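Side-chain contacts in LysR family transcriptional regulator (Vibrio vulnificus, PDB 5B7H), which probably acts as a DNA-binding transcription factor, OxyR2, of the LysR family, this chain being its regulatory domain, linked to hydrogen peroxide sensing: residues A[24-29]-A[192-197]; A[55-60]-A[64-69]; A[88-93]-A[131-136]. The protein carries 1 engineered substitution. All coordinates share one frame; numbering follows the deposited sequence. Where two conformers were deposited one is given.

A mixed beta-sheet framework is shared by the three contacts, although spread across the regulatory domain. Contact 1 has its centre about 4 Å from that of the folded chain and joins residues far apart in sequence; contacts 2 and 3 fall, in that order, within the interval it spans. The centres of contacts 1 and 2 are about 14 Å apart, and strands 68-73 and 180-198 are neighbours in the sheet. Contacts 1 and 3 have centres about 16 Å apart and share the strand pair 81-95 and 180-198, along which Arg192 meets Asp88. Contacts 2 and 3, centres about 27 Å apart, lie on opposite sides of the chain's centre, consistent with a two-lobed periplasmic binding protein fold.

Contact 1. Residues A[24-29]-A[192-197]; sequences PTIAPF and RDIGLV. With SO4 (sulfate ion), chain C.
Thr25 and Ile26 lie in the turn that leads into helix 27-41 and face strand residues Arg192 and Ile194 across a gap too wide for the backbones to meet, the CA atoms of Ile26 and Ile194 being 8.9 Å apart. Arg192 spans it. With CG tucked over its own backbone (chi1 57°), its chain runs fully extended from CG to NE and delivers the guanidinium end-on to Thr25. Arg192 NH2 donates to the carbonyl O of Thr25 at 2.9 Å, nearly straight (165°), with that oxygen lying in the guanidinium plane; seen from the carbonyl, the donor stands above the peptide plane. Arg192 NH1 binds Thr25 OG1, also at 2.9 Å, close to the same plane. Two bonds to one residue thus fix the rotation of the group, and a salt bridge from NE to Asp88 on strand 81-95 holds its other edge. In the two-lobed periplasmic binding protein fold of LysR regulatory domains, long strands such as 180-198 cross between the lobes, and Arg192 joins that strand to the turn before helix 27-41. A sulfate, probably from the crystallisation liquor, extends the network: Thr25 OG1, which accepts from Arg192 NH1, donates to sulfate O3 at 2.7 Å, while Thr25 N reaches the same O3 at 2.9 Å. His123 ND1 and the backbone nitrogens of Leu125 and Ser124, the position of the engineered cysteine-to-serine change, hold the anion too. Beneath the polar grip, Ile26 runs antiparallel alongside the arginine, its CG1 3.6 Å from Arg192 NH2, and continues outward (chi2 175°) until CD1 meets CD1 of Ile194 tip to tip at 3.8 Å. Met168 of helix 167-171 packs against both Ile26 and Arg192.

Contact 2. Residues A[55-60]-A[64-69]; sequences TNLLTA and GELDVL
Leu57, Leu58 and Ala60 of the helix meet Leu66 and Leu69 of the returning chain, and the packing is set by how each leucine fork is turned. Leu66 points its side chain back at the helix, and one branch does the touching: Leu66 CD1 comes to 3.7 Å from Ala60 CB and to 3.8 Å from Leu57 CD2, so it sits between residues almost one helical turn apart. The Leu57 and Leu66 side chains lie at a slant to each other. Leu69 instead brings both methyls against the helix. Leu69 CD2 lies 3.9 Å from Leu57 CB, and Leu69 CD1 approaches both the Leu57 carbonyl O and, at 3.8 Å, CD2 of Leu58, the Leu58 and Leu69 side chains crossing at about a right angle. Leu58 leaves the helix facing away, and its CD2 alone, of the two branches, turns back to Leu69 CD1. The chain can fold back so soon because the helix ends in a Schellman motif. Gly64 leaves the helix with positive phi (73°), after which Glu65 N donates to Ala60 O at 2.9 Å, tilted somewhat from the carbonyl plane. Leu66 N adds a weak bond to Ala60 O at 3.5 Å, so that oxygen takes one good bond and one weak one. Glu65 runs its extended chain past Ala60, with Glu65 OE1 4.0 Å from Ala60 CB. The result is the helix-to-strand half of a beta-alpha-beta unit: strand 45-51, helix 54-62 and parallel strand 68-73, with strand 16-22 between the two in the sheet. Leu57 and Leu66 both rest on Arg50 of strand 45-51, Leu58 reaches Ile77, and Leu69 is tied by a backbone bond to Val197 of antiparallel strand 180-198.

Contact 3. Residues A[88-93]-A[131-136]; sequences DPFKMV and SACKLT
The cysteine of this contact belongs to the region that, as in OxyR relatives, probably carries the redox-active cysteine pair: Cys133 stands nine positions beyond Ser124, where the construct carries its engineered cysteine-to-serine change, the spacing expected of a peroxidatic and a resolving cysteine in OxyR relatives. Cys133 is therefore probably the resolving partner, and here it is buried against Phe90. With its sulfur beside the backbone N (chi1 -56°), Cys133 SG comes to 3.9 Å from Phe90 CB and 4.1 Å from Phe90 CD1. It lies 4.9 Å from the ring centroid and 50° off the ring normal, so the sulfur-aromatic contact is oblique. The same flank of the ring takes up Ala132, whose CB is 4.0 Å from Phe90 CE1, again obliquely. Phe90 projects from strand 81-95, one of the long strands of the two-lobed periplasmic binding protein fold, toward the end of helix 124-132, and joins the two by packing alone. That helix closes in a Schellman motif, with Lys134 the first residue to leave helical geometry, at positive phi (66°), and Cys133 is placed at this turn. Leu125, His128 and Ala129, farther back on the helix, also touch Phe90. Around the sulfur gather Phe164 of strand 163-166 and Pro185 and Ala190 of strand 180-198, while the carbonyl O of Cys133 is hydrogen-bonded by Tyr108 OH.

Contact 1. Residues A[24-29]-A[192-197]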
loop_
_atom_site.group_PDB
_atom_site.type_symbol
_atom_site.label_atom_id
_atom_site.label_comp_id
_atom_site.label_asym_id
_atom_site.label_seq_id
_atom_site.Cartn_x
_atom_site.Cartn_y
_atom_site.Cartn_z
ATOM N N PRO A 24 -6.734 -3.484 -2.524
ATOM C CA PRO A 24 -5.682 -2.797 -1.762
ATOM C C PRO A 24 -5.900 -2.731 -0.254
ATOM O O PRO A 24 -4.902 -2.606 0.453
ATOM C CB PRO A 24 -5.670 -1.386 -2.369
ATOM C CG PRO A 24 -6.176 -1.595 -3.746
ATOM C CD PRO A 24 -7.254 -2.648 -3.617
ATOM N N THR A 25 -7.139 -2.749 0.267
ATOM C CA THR A 25 -7.325 -2.687 1.731
ATOM C C THR A 25 -7.355 -4.064 2.376
ATOM O O THR A 25 -7.677 -4.173 3.575
ATOM C CB THR A 25 -8.585 -1.891 2.107
ATOM O OG1 THR A 25 -9.768 -2.518 1.587
ATOM C CG2 THR A 25 -8.474 -0.450 1.585
ATOM N N ILE A 26 -7.067 -5.132 1.618
ATOM C CA ILE A 26 -6.870 -6.462 2.177
ATOM C C ILE A 26 -5.453 -6.951 1.917
ATOM O O ILE A 26 -4.796 -7.473 2.825
ATOM C CB ILE A 26 -7.898 -7.479 1.612
ATOM C CG1 ILE A 26 -9.336 -7.076 1.974
ATOM C CG2 ILE A 26 -7.561 -8.886 2.131
ATOM C CD1 ILE A 26 -10.368 -8.016 1.320
ATOM N N ALA A 27 -4.956 -6.753 0.691
ATOM C CA ALA A 27 -3.715 -7.401 0.243
ATOM C C ALA A 27 -2.515 -7.197 1.165
ATOM O O ALA A 27 -1.833 -8.197 1.461
ATOM C CB ALA A 27 -3.378 -6.967 -1.188
ATOM N N PRO A 28 -2.215 -5.984 1.648
ATOM C CA PRO A 28 -0.998 -5.801 2.462
ATOM C C PRO A 28 -1.077 -6.527 3.787
ATOM O O PRO A 28 -0.045 -6.644 4.442
ATOM C CB PRO A 28 -0.943 -4.291 2.708
ATOM C CG PRO A 28 -1.857 -3.684 1.697
ATOM C CD PRO A 28 -2.945 -4.717 1.455
ATOM N N PHE A 29 -2.276 -6.910 4.242
ATOM C CA PHE A 29 -2.453 -7.420 5.599
ATOM C C PHE A 29 -2.646 -8.932 5.532
ATOM O O PHE A 29 -1.720 -9.696 5.837
ATOM C CB PHE A 29 -3.632 -6.667 6.221
ATOM C CG PHE A 29 -3.591 -5.151 5.939
ATOM C CD1 PHE A 29 -2.506 -4.371 6.377
ATOM C CD2 PHE A 29 -4.593 -4.552 5.203
ATOM C CE1 PHE A 29 -2.451 -3.001 6.116
ATOM C CE2 PHE A 29 -4.552 -3.193 4.930
ATOM C CZ PHE A 29 -3.469 -2.411 5.380
ATOM N N ARG A 192 -17.002 -5.863 7.655
ATOM C CA ARG A 192 -17.151 -6.233 6.244
ATOM C C ARG A 192 -16.928 -7.739 6.121
ATOM O O ARG A 192 -16.092 -8.325 6.819
ATOM C CB ARG A 192 -16.205 -5.457 5.276
ATOM C CG ARG A 192 -14.729 -5.634 5.647
ATOM C CD ARG A 192 -13.872 -4.856 4.672
ATOM N NE ARG A 192 -12.486 -5.041 5.058
ATOM C CZ ARG A 192 -11.442 -4.657 4.322
ATOM N NH1 ARG A 192 -11.617 -4.063 3.145
ATOM N NH2 ARG A 192 -10.207 -4.886 4.755
ATOM N N ASP A 193 -17.693 -8.387 5.252
ATOM C CA ASP A 193 -17.427 -9.777 4.892
ATOM C C ASP A 193 -16.220 -9.851 3.962
ATOM O O ASP A 193 -15.980 -8.967 3.136
ATOM C CB ASP A 193 -18.616 -10.369 4.139
ATOM C CG ASP A 193 -19.748 -10.803 5.025
ATOM O OD1 ASP A 193 -19.563 -11.150 6.226
ATOM O OD2 ASP A 193 -20.903 -10.836 4.495
ATOM N N ILE A 194 -15.436 -10.908 4.112
ATOM C CA ILE A 194 -14.334 -11.199 3.221
ATOM C C ILE A 194 -14.704 -12.489 2.501
ATOM O O ILE A 194 -15.168 -13.456 3.132
ATOM C CB ILE A 194 -13.050 -11.418 4.051
ATOM C CG1 ILE A 194 -12.781 -10.214 4.976
ATOM C CG2 ILE A 194 -11.845 -11.727 3.094
ATOM C CD1 ILE A 194 -12.596 -8.944 4.268
ATOM N N GLY A 195 -14.456 -12.534 1.194
ATOM C CA GLY A 195 -14.786 -13.757 0.496
ATOM C C GLY A 195 -13.844 -14.061 -0.644
ATOM O O GLY A 195 -13.063 -13.221 -1.068
ATOM N N LEU A 196 -13.940 -15.300 -1.119
ATOM C CA LEU A 196 -13.229 -15.754 -2.307
ATOM C C LEU A 196 -14.229 -15.785 -3.460
ATOM O O LEU A 196 -15.397 -16.148 -3.278
ATOM C CB LEU A 196 -12.612 -17.151 -2.159
ATOM C CG LEU A 196 -11.194 -17.115 -1.540
ATOM C CD1 LEU A 196 -11.216 -16.577 -0.057
ATOM C CD2 LEU A 196 -10.547 -18.537 -1.655
ATOM N N VAL A 197 -13.764 -15.449 -4.651
ATOM C CA VAL A 197 -14.622 -15.355 -5.842
ATOM C C VAL A 197 -13.900 -16.002 -7.013
ATOM O O VAL A 197 -12.722 -15.712 -7.254
ATOM C CB VAL A 197 -14.923 -13.886 -6.186
ATOM C CG1 VAL A 197 -15.875 -13.772 -7.409
ATOM C CG2 VAL A 197 -15.610 -13.206 -4.975
HETATM S S SO4 C . -10.344 -1.005 -1.628
HETATM O O1 SO4 C . -11.410 -1.601 -2.541
HETATM O O2 SO4 C . -11.070 -0.151 -0.654
HETATM O O3 SO4 C . -9.619 -2.112 -1.032
HETATM O O4 SO4 C . -9.442 -0.211 -2.436
#

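Contact 2. Residues A[55-60]-A[64-69]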
loop_
_atom_site.group_PDB
_atom_site.type_symbol
_atom_site.label_atom_id
_atom_site.label_comp_id
_atom_site.label_asym_id
_atom_site.label_seq_id
_atom_site.Cartn_x
_atom_site.Cartn_y
_atom_site.Cartn_z
ATOM N N THR A 55 -13.371 -3.612 -9.476
ATOM C CA THR A 55 -13.847 -3.753 -10.837
ATOM C C THR A 55 -12.768 -4.315 -11.751
ATOM O O THR A 55 -13.058 -5.137 -12.631
ATOM C CB THR A 55 -14.376 -2.403 -11.336
ATOM O OG1 THR A 55 -15.440 -1.972 -10.463
ATOM C CG2 THR A 55 -14.888 -2.493 -12.782
ATOM N N ASN A 56 -11.520 -3.846 -11.600
ATOM C CA ASN A 56 -10.440 -4.346 -12.444
ATOM C C ASN A 56 -10.164 -5.824 -12.175
ATOM O O ASN A 56 -9.854 -6.606 -13.098
ATOM C CB ASN A 56 -9.173 -3.503 -12.229
ATOM C CG ASN A 56 -9.282 -2.117 -12.878
ATOM O OD1 ASN A 56 -10.107 -1.908 -13.766
ATOM N ND2 ASN A 56 -8.463 -1.161 -12.411
ATOM N N LEU A 57 -10.252 -6.226 -10.901
ATOM C CA LEU A 57 -10.016 -7.636 -10.595
ATOM C C LEU A 57 -11.101 -8.506 -11.202
ATOM O O LEU A 57 -10.810 -9.608 -11.692
ATOM C CB LEU A 57 -9.983 -7.868 -9.082
ATOM C CG LEU A 57 -8.783 -7.270 -8.329
ATOM C CD1 LEU A 57 -8.964 -7.474 -6.817
ATOM C CD2 LEU A 57 -7.496 -7.924 -8.841
ATOM N N LEU A 58 -12.354 -8.050 -11.135
ATOM C CA LEU A 58 -13.443 -8.848 -11.715
ATOM C C LEU A 58 -13.268 -9.007 -13.236
ATOM O O LEU A 58 -13.518 -10.090 -13.797
ATOM C CB LEU A 58 -14.809 -8.226 -11.341
ATOM C CG LEU A 58 -15.205 -8.554 -9.878
ATOM C CD1 LEU A 58 -16.340 -7.594 -9.474
ATOM C CD2 LEU A 58 -15.626 -10.037 -9.728
ATOM N N THR A 59 -12.855 -7.941 -13.934
ATOM C CA THR A 59 -12.595 -8.074 -15.370
ATOM C C THR A 59 -11.486 -9.093 -15.639
ATOM O O THR A 59 -11.634 -9.981 -16.494
ATOM C CB THR A 59 -12.193 -6.711 -15.888
ATOM O OG1 THR A 59 -13.270 -5.785 -15.634
ATOM C CG2 THR A 59 -11.862 -6.780 -17.386
ATOM N N ALA A 60 -10.398 -9.032 -14.853
ATOM C CA ALA A 60 -9.330 -9.999 -15.043
ATOM C C ALA A 60 -9.800 -11.418 -14.748
ATOM O O ALA A 60 -9.441 -12.362 -15.477
ATOM C CB ALA A 60 -8.176 -9.642 -14.104
ATOM N N GLY A 64 -10.086 -14.686 -17.445
ATOM C CA GLY A 64 -9.221 -15.819 -17.224
ATOM C C GLY A 64 -7.779 -15.447 -17.000
ATOM O O GLY A 64 -6.903 -16.318 -17.066
ATOM N N GLU A 65 -7.512 -14.180 -16.652
ATOM C CA GLU A 65 -6.175 -13.707 -16.321
ATOM C C GLU A 65 -5.838 -13.893 -14.848
ATOM O O GLU A 65 -4.663 -13.744 -14.474
ATOM C CB GLU A 65 -6.058 -12.230 -16.665
ATOM C CG GLU A 65 -6.136 -12.075 -18.177
ATOM C CD GLU A 65 -6.395 -10.666 -18.664
ATOM O OE1 GLU A 65 -6.676 -9.764 -17.827
ATOM O OE2 GLU A 65 -6.309 -10.484 -19.911
ATOM N N LEU A 66 -6.839 -14.141 -14.002
ATOM C CA LEU A 66 -6.634 -14.567 -12.631
ATOM C C LEU A 66 -7.512 -15.787 -12.415
ATOM O O LEU A 66 -8.505 -15.973 -13.116
ATOM C CB LEU A 66 -7.049 -13.470 -11.640
ATOM C CG LEU A 66 -6.252 -12.170 -11.819
ATOM C CD1 LEU A 66 -6.861 -11.026 -10.949
ATOM C CD2 LEU A 66 -4.798 -12.412 -11.392
ATOM N N ASP A 67 -7.132 -16.631 -11.445
ATOM C CA ASP A 67 -7.911 -17.818 -11.070
ATOM C C ASP A 67 -8.924 -17.534 -9.974
ATOM O O ASP A 67 -9.985 -18.130 -9.972
ATOM C CB ASP A 67 -6.987 -18.919 -10.517
ATOM C CG ASP A 67 -6.057 -19.473 -11.557
ATOM O OD1 ASP A 67 -6.586 -20.016 -12.556
ATOM O OD2 ASP A 67 -4.814 -19.383 -11.419
ATOM N N VAL A 68 -8.607 -16.685 -9.003
ATOM C CA VAL A 68 -9.467 -16.496 -7.849
ATOM C C VAL A 68 -9.141 -15.138 -7.256
ATOM O O VAL A 68 -8.015 -14.633 -7.396
ATOM C CB VAL A 68 -9.257 -17.646 -6.824
ATOM C CG1 VAL A 68 -7.789 -17.660 -6.299
ATOM C CG2 VAL A 68 -10.241 -17.631 -5.671
ATOM N N LEU A 69 -10.121 -14.537 -6.607
ATOM C CA LEU A 69 -9.981 -13.239 -5.960
ATOM C C LEU A 69 -10.310 -13.380 -4.493
ATOM O O LEU A 69 -11.154 -14.196 -4.108
ATOM C CB LEU A 69 -10.969 -12.193 -6.532
ATOM C CG LEU A 69 -11.045 -12.117 -8.077
ATOM C CD1 LEU A 69 -12.147 -11.105 -8.486
ATOM C CD2 LEU A 69 -9.652 -11.744 -8.633
#

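Contact 3. Residues A[88-93]-A[131-136]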
loop_
_atom_site.group_PDB
_atom_site.type_symbol
_atom_site.label_atom_id
_atom_site.label_comp_id
_atom_site.label_asym_id
_atom_site.label_seq_id
_atom_site.Cartn_x
_atom_site.Cartn_y
_atom_site.Cartn_z
ATOM N N ASP A 88 -14.421 -8.909 9.028
ATOM C CA ASP A 88 -13.312 -8.035 9.399
ATOM C C ASP A 88 -13.955 -6.800 10.019
ATOM O O ASP A 88 -14.591 -6.014 9.309
ATOM C CB ASP A 88 -12.550 -7.714 8.101
ATOM C CG ASP A 88 -11.280 -6.845 8.280
ATOM O OD1 ASP A 88 -10.614 -6.867 9.350
ATOM O OD2 ASP A 88 -10.962 -6.172 7.258
ATOM N N PRO A 89 -13.874 -6.627 11.323
ATOM C CA PRO A 89 -14.522 -5.488 11.977
ATOM C C PRO A 89 -13.971 -4.147 11.520
ATOM O O PRO A 89 -12.809 -4.040 11.129
ATOM C CB PRO A 89 -14.208 -5.701 13.463
ATOM C CG PRO A 89 -13.969 -7.137 13.572
ATOM C CD PRO A 89 -13.291 -7.565 12.283
ATOM N N PHE A 90 -14.800 -3.100 11.653
ATOM C CA PHE A 90 -14.371 -1.724 11.427
ATOM C C PHE A 90 -14.127 -1.042 12.765
ATOM O O PHE A 90 -14.847 -1.283 13.754
ATOM C CB PHE A 90 -15.455 -0.930 10.699
ATOM C CG PHE A 90 -15.566 -1.249 9.235
ATOM C CD1 PHE A 90 -16.717 -1.734 8.700
ATOM C CD2 PHE A 90 -14.486 -1.050 8.396
ATOM C CE1 PHE A 90 -16.809 -2.031 7.330
ATOM C CE2 PHE A 90 -14.595 -1.350 7.029
ATOM C CZ PHE A 90 -15.764 -1.828 6.512
ATOM N N LYS A 91 -13.123 -0.185 12.791
ATOM C CA LYS A 91 -12.934 0.729 13.906
ATOM C C LYS A 91 -12.830 2.134 13.342
ATOM O O LYS A 91 -12.702 2.340 12.138
ATOM C CB LYS A 91 -11.628 0.415 14.626
ATOM C CG LYS A 91 -11.607 -0.980 15.287
ATOM C CD LYS A 91 -12.550 -0.990 16.455
ATOM C CE LYS A 91 -12.173 -2.126 17.396
ATOM N NZ LYS A 91 -12.541 -3.383 16.779
ATOM N N MET A 92 -12.937 3.119 14.214
ATOM C CA MET A 92 -12.569 4.476 13.835
ATOM C C MET A 92 -11.233 4.824 14.475
ATOM O O MET A 92 -10.820 4.244 15.484
ATOM C CB MET A 92 -13.668 5.469 14.259
ATOM C CG MET A 92 -15.002 5.131 13.604
ATOM S SD MET A 92 -16.257 6.399 13.845
ATOM C CE MET A 92 -15.530 7.704 12.825
ATOM N N VAL A 93 -10.542 5.795 13.897
ATOM C CA VAL A 93 -9.274 6.227 14.460
ATOM C C VAL A 93 -9.258 7.748 14.505
ATOM O O VAL A 93 -9.825 8.422 13.643
ATOM C CB VAL A 93 -8.019 5.727 13.685
ATOM C CG1 VAL A 93 -7.750 4.263 13.891
ATOM C CG2 VAL A 93 -8.158 6.055 12.177
ATOM N N SER A 131 -21.896 2.223 4.996
ATOM C CA SER A 131 -23.156 1.524 5.223
ATOM C C SER A 131 -23.149 0.742 6.532
ATOM O O SER A 131 -24.141 0.755 7.263
ATOM C CB SER A 131 -23.471 0.594 4.058
ATOM O OG SER A 131 -22.392 -0.270 3.810
ATOM N N ALA A 132 -22.069 0.013 6.824
ATOM C CA ALA A 132 -22.040 -0.819 8.022
ATOM C C ALA A 132 -22.029 0.032 9.282
ATOM O O ALA A 132 -22.608 -0.362 10.304
ATOM C CB ALA A 132 -20.761 -1.671 7.983
ATOM N N CYS A 133 -21.341 1.180 9.231
ATOM C CA CYS A 133 -21.233 2.063 10.388
ATOM C C CYS A 133 -22.285 3.157 10.385
ATOM O O CYS A 133 -22.275 4.011 11.277
ATOM C CB CYS A 133 -19.823 2.678 10.493
ATOM S SG CYS A 133 -18.543 1.425 10.551
ATOM N N LYS A 134 -23.199 3.138 9.423
ATOM C CA LYS A 134 -24.420 3.938 9.491
ATOM C C LYS A 134 -24.147 5.435 9.426
ATOM O O LYS A 134 -24.813 6.225 10.117
ATOM C CB LYS A 134 -25.244 3.596 10.747
ATOM C CG LYS A 134 -25.676 2.131 10.841
ATOM C CD LYS A 134 -26.415 1.768 9.585
ATOM C CE LYS A 134 -27.825 1.220 9.850
ATOM N NZ LYS A 134 -28.771 1.582 8.719
ATOM N N LEU A 135 -23.191 5.849 8.603
ATOM C CA LEU A 135 -22.926 7.274 8.406
ATOM C C LEU A 135 -23.889 7.758 7.330
ATOM O O LEU A 135 -23.681 7.519 6.137
ATOM C CB LEU A 135 -21.457 7.505 8.013
ATOM C CG LEU A 135 -21.073 8.953 7.642
ATOM C CD1 LEU A 135 -21.511 9.869 8.808
ATOM C CD2 LEU A 135 -19.598 9.052 7.360
ATOM N N THR A 136 -24.948 8.463 7.742
ATOM C CA THR A 136 -25.898 8.972 6.774
ATOM C C THR A 136 -25.802 10.473 6.557
ATOM O O THR A 136 -26.359 10.971 5.575
ATOM C CB THR A 136 -27.320 8.590 7.191
ATOM O OG1 THR A 136 -27.605 9.195 8.452
ATOM C CG2 THR A 136 -27.426 7.073 7.348
#